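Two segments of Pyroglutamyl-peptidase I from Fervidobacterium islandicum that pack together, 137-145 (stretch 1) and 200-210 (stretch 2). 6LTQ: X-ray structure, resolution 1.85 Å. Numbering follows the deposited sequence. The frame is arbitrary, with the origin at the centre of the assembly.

Stretch 1, residues 137-145: LLKKKKIPA
Stretch 2, residues 200-210: SMTLELQTKAV

The contact sets the end of one helix and the loop that follows it against a second helix and the extended segment leading into it, and its rule is simple: apolar side chains meet directly, while polar groups meet through water. No direct hydrogen bond crosses, and the two sides together bury 310 Å².

Stretch 1 is helical through Lys140. Lys141 leaves the helix at phi/psi -87/14, Lys142 takes the left-handed values 72/29, and Ile143 (-113/122) and Pro144 (-58/131) run extended. Ile143 N donates to Leu138 O at 2.9 Å, tying the turn back to the helix. Stretch 2 enters extended through Met201, then becomes helical from Leu203; Thr202, chi1 p, caps it, its OG1 accepting from Leu205 N at 3.2 Å. Gln206 NE2 braces the entry by donating to Met201 O at 3.0 Å. In register, the CA atoms of Leu138 and Ala209 lie 6.7 Å apart.

Apolar packing centres on Ile143, buried and pointing toward the helix. With chi1 m and chi2 t, its CG1 comes 3.8 Å from CD1 of Leu205 (t, p), while its CD1 lies 4.0 Å from Ala209 CB and 3.9 Å from Ala209 CA. Alanine's short side chain lets Ile143 come close to the helix backbone. Leu138 (m, t) starts sideways but brings CD2 to 4.1 Å from Ala209 CB and 3.7 Å from Ala209 O. Next along the loop, Pro144 meets Met201: chi1 and chi2, both t, extend the Met201 side chain, and chi3 m turns its CE, which lies 4.2 Å from Pro144 CD.

At the exposed margin, Lys208 is all-trans. Its CG lies 4.0 Å from Ile143 CD1, so the aliphatic stem borders the apolar patch while the amine reaches solvent. Water 2 accepts from Lys208 NZ at 2.9 Å and donates to Lys141 O at 2.7 Å. Water 1 also accepts from Lys208 NZ at 2.9 Å, but its bond to Lys141 O, 3.5 Å, is weak.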

# COMPACT_ATOMS: atom_id res chain seq x y z
N LEU D 137 -9.05 4.69 23.29
CA LEU D 137 -8.64 5.91 24.00
C LEU D 137 -7.80 6.81 23.11
O LEU D 137 -8.02 8.02 23.03
CB LEU D 137 -7.84 5.56 25.26
CG LEU D 137 -7.54 6.79 26.12
CD1 LEU D 137 -7.90 6.50 27.58
CD2 LEU D 137 -6.11 7.22 26.02
N LEU D 138 -6.79 6.23 22.43
CA LEU D 138 -5.93 7.02 21.57
C LEU D 138 -6.71 7.69 20.44
O LEU D 138 -6.55 8.90 20.19
CB LEU D 138 -4.83 6.13 21.00
CG LEU D 138 -3.81 5.68 22.06
CD1 LEU D 138 -2.83 4.68 21.46
CD2 LEU D 138 -3.08 6.89 22.65
N LYS D 139 -7.63 6.95 19.80
CA LYS D 139 -8.41 7.54 18.71
C LYS D 139 -9.29 8.67 19.23
O LYS D 139 -9.42 9.73 18.60
CB LYS D 139 -9.31 6.50 18.02
CG LYS D 139 -8.61 5.36 17.25
CD LYS D 139 -9.68 4.35 16.83
CE LYS D 139 -9.05 3.09 16.28
NZ LYS D 139 -8.54 3.32 14.90
N LYS D 140 -9.84 8.49 20.43
CA LYS D 140 -10.77 9.49 20.93
C LYS D 140 -10.03 10.76 21.25
O LYS D 140 -10.59 11.86 21.26
CB LYS D 140 -11.41 8.90 22.15
CG LYS D 140 -12.85 8.72 21.90
CD LYS D 140 -12.76 7.86 20.48
CE LYS D 140 -14.17 7.75 19.82
NZ LYS D 140 -15.46 7.17 20.44
N LYS D 141 -8.74 10.61 21.54
CA LYS D 141 -7.83 11.73 21.72
C LYS D 141 -7.20 12.20 20.40
O LYS D 141 -6.17 12.91 20.42
CB LYS D 141 -6.69 11.36 22.67
CG LYS D 141 -7.17 10.93 24.06
CD LYS D 141 -7.80 12.11 24.80
CE LYS D 141 -8.26 11.65 26.18
NZ LYS D 141 -8.73 12.77 27.03
N LYS D 142 -7.75 11.76 19.26
CA LYS D 142 -7.38 12.21 17.92
C LYS D 142 -6.01 11.72 17.47
O LYS D 142 -5.33 12.38 16.67
CB LYS D 142 -7.46 13.74 17.80
CG LYS D 142 -8.82 14.32 18.22
CD LYS D 142 -8.83 15.83 18.03
CE LYS D 142 -10.04 16.45 18.71
NZ LYS D 142 -11.31 15.91 18.17
N ILE D 143 -5.59 10.56 17.95
CA ILE D 143 -4.31 9.99 17.56
C ILE D 143 -4.58 8.72 16.76
O ILE D 143 -5.20 7.78 17.29
CB ILE D 143 -3.42 9.70 18.78
CG1 ILE D 143 -3.20 10.99 19.58
CG2 ILE D 143 -2.09 9.13 18.34
CD1 ILE D 143 -2.26 10.83 20.80
N PRO D 144 -4.10 8.61 15.52
CA PRO D 144 -4.27 7.36 14.76
C PRO D 144 -3.65 6.18 15.50
O PRO D 144 -2.50 6.24 15.95
CB PRO D 144 -3.54 7.64 13.44
CG PRO D 144 -3.56 9.13 13.31
CD PRO D 144 -3.47 9.68 14.72
N ALA D 145 -4.41 5.10 15.62
CA ALA D 145 -3.97 3.95 16.40
C ALA D 145 -4.78 2.74 15.97
O ALA D 145 -5.94 2.88 15.56
CB ALA D 145 -4.11 4.17 17.92
N SER D 200 4.99 8.67 8.45
CA SER D 200 5.76 9.06 9.63
C SER D 200 4.82 9.68 10.66
O SER D 200 3.66 9.95 10.38
CB SER D 200 6.88 10.03 9.24
OG SER D 200 6.33 11.25 8.78
N MET D 201 5.34 9.91 11.87
CA MET D 201 4.58 10.62 12.89
C MET D 201 5.58 11.38 13.75
O MET D 201 6.61 10.83 14.13
CB MET D 201 3.74 9.65 13.74
CG MET D 201 2.82 10.34 14.78
SD MET D 201 1.92 9.10 15.76
CE MET D 201 0.57 8.68 14.64
N THR D 202 5.29 12.66 14.01
CA THR D 202 6.25 13.48 14.75
C THR D 202 6.54 12.88 16.12
O THR D 202 5.71 12.18 16.72
CB THR D 202 5.75 14.92 14.93
OG1 THR D 202 4.59 14.93 15.77
CG2 THR D 202 5.42 15.57 13.59
N LEU D 203 7.75 13.17 16.63
CA LEU D 203 8.11 12.74 17.98
C LEU D 203 7.12 13.27 19.00
O LEU D 203 6.74 12.57 19.95
CB LEU D 203 9.53 13.21 18.32
CG LEU D 203 10.02 12.82 19.72
CD1 LEU D 203 10.16 11.29 19.87
CD2 LEU D 203 11.34 13.52 20.02
N GLU D 204 6.66 14.51 18.81
CA GLU D 204 5.74 15.10 19.76
C GLU D 204 4.45 14.29 19.87
O GLU D 204 3.98 13.98 20.97
CB GLU D 204 5.45 16.56 19.38
CG GLU D 204 6.73 17.41 19.15
CD GLU D 204 7.28 17.33 17.71
OE1 GLU D 204 6.73 18.02 16.82
OE2 GLU D 204 8.27 16.61 17.47
N LEU D 205 3.88 13.89 18.73
CA LEU D 205 2.63 13.13 18.76
C LEU D 205 2.86 11.71 19.27
O LEU D 205 2.05 11.19 20.05
CB LEU D 205 1.98 13.12 17.37
CG LEU D 205 0.57 12.51 17.32
CD1 LEU D 205 -0.40 13.23 18.27
CD2 LEU D 205 0.03 12.49 15.87
N GLN D 206 3.96 11.06 18.87
CA GLN D 206 4.25 9.73 19.40
C GLN D 206 4.45 9.77 20.91
O GLN D 206 3.99 8.88 21.64
CB GLN D 206 5.50 9.14 18.74
CG GLN D 206 5.42 8.93 17.25
CD GLN D 206 6.49 7.99 16.77
OE1 GLN D 206 6.92 7.10 17.51
NE2 GLN D 206 6.94 8.19 15.54
N THR D 207 5.15 10.79 21.40
CA THR D 207 5.35 10.92 22.84
C THR D 207 4.02 11.15 23.55
O THR D 207 3.76 10.55 24.60
CB THR D 207 6.33 12.06 23.12
OG1 THR D 207 7.57 11.77 22.47
CG2 THR D 207 6.58 12.21 24.61
N LYS D 208 3.16 11.98 22.97
CA LYS D 208 1.84 12.17 23.55
C LYS D 208 1.08 10.85 23.63
O LYS D 208 0.40 10.57 24.63
CB LYS D 208 1.07 13.23 22.75
CG LYS D 208 -0.36 13.43 23.23
CD LYS D 208 -1.08 14.54 22.47
CE LYS D 208 -2.53 14.70 22.93
NZ LYS D 208 -3.26 15.80 22.24
N ALA D 209 1.19 10.02 22.59
CA ALA D 209 0.46 8.76 22.61
C ALA D 209 0.92 7.87 23.76
O ALA D 209 0.10 7.34 24.52
CB ALA D 209 0.62 8.03 21.27
N VAL D 210 2.23 7.71 23.92
CA VAL D 210 2.75 6.87 24.98
C VAL D 210 2.44 7.48 26.34
O VAL D 210 2.11 6.77 27.30
CB VAL D 210 4.26 6.63 24.78
CG1 VAL D 210 4.84 5.86 25.97
CG2 VAL D 210 4.48 5.84 23.47
O HOH W 1 -3.54 14.98 19.49
O HOH W 2 -6.09 15.16 21.96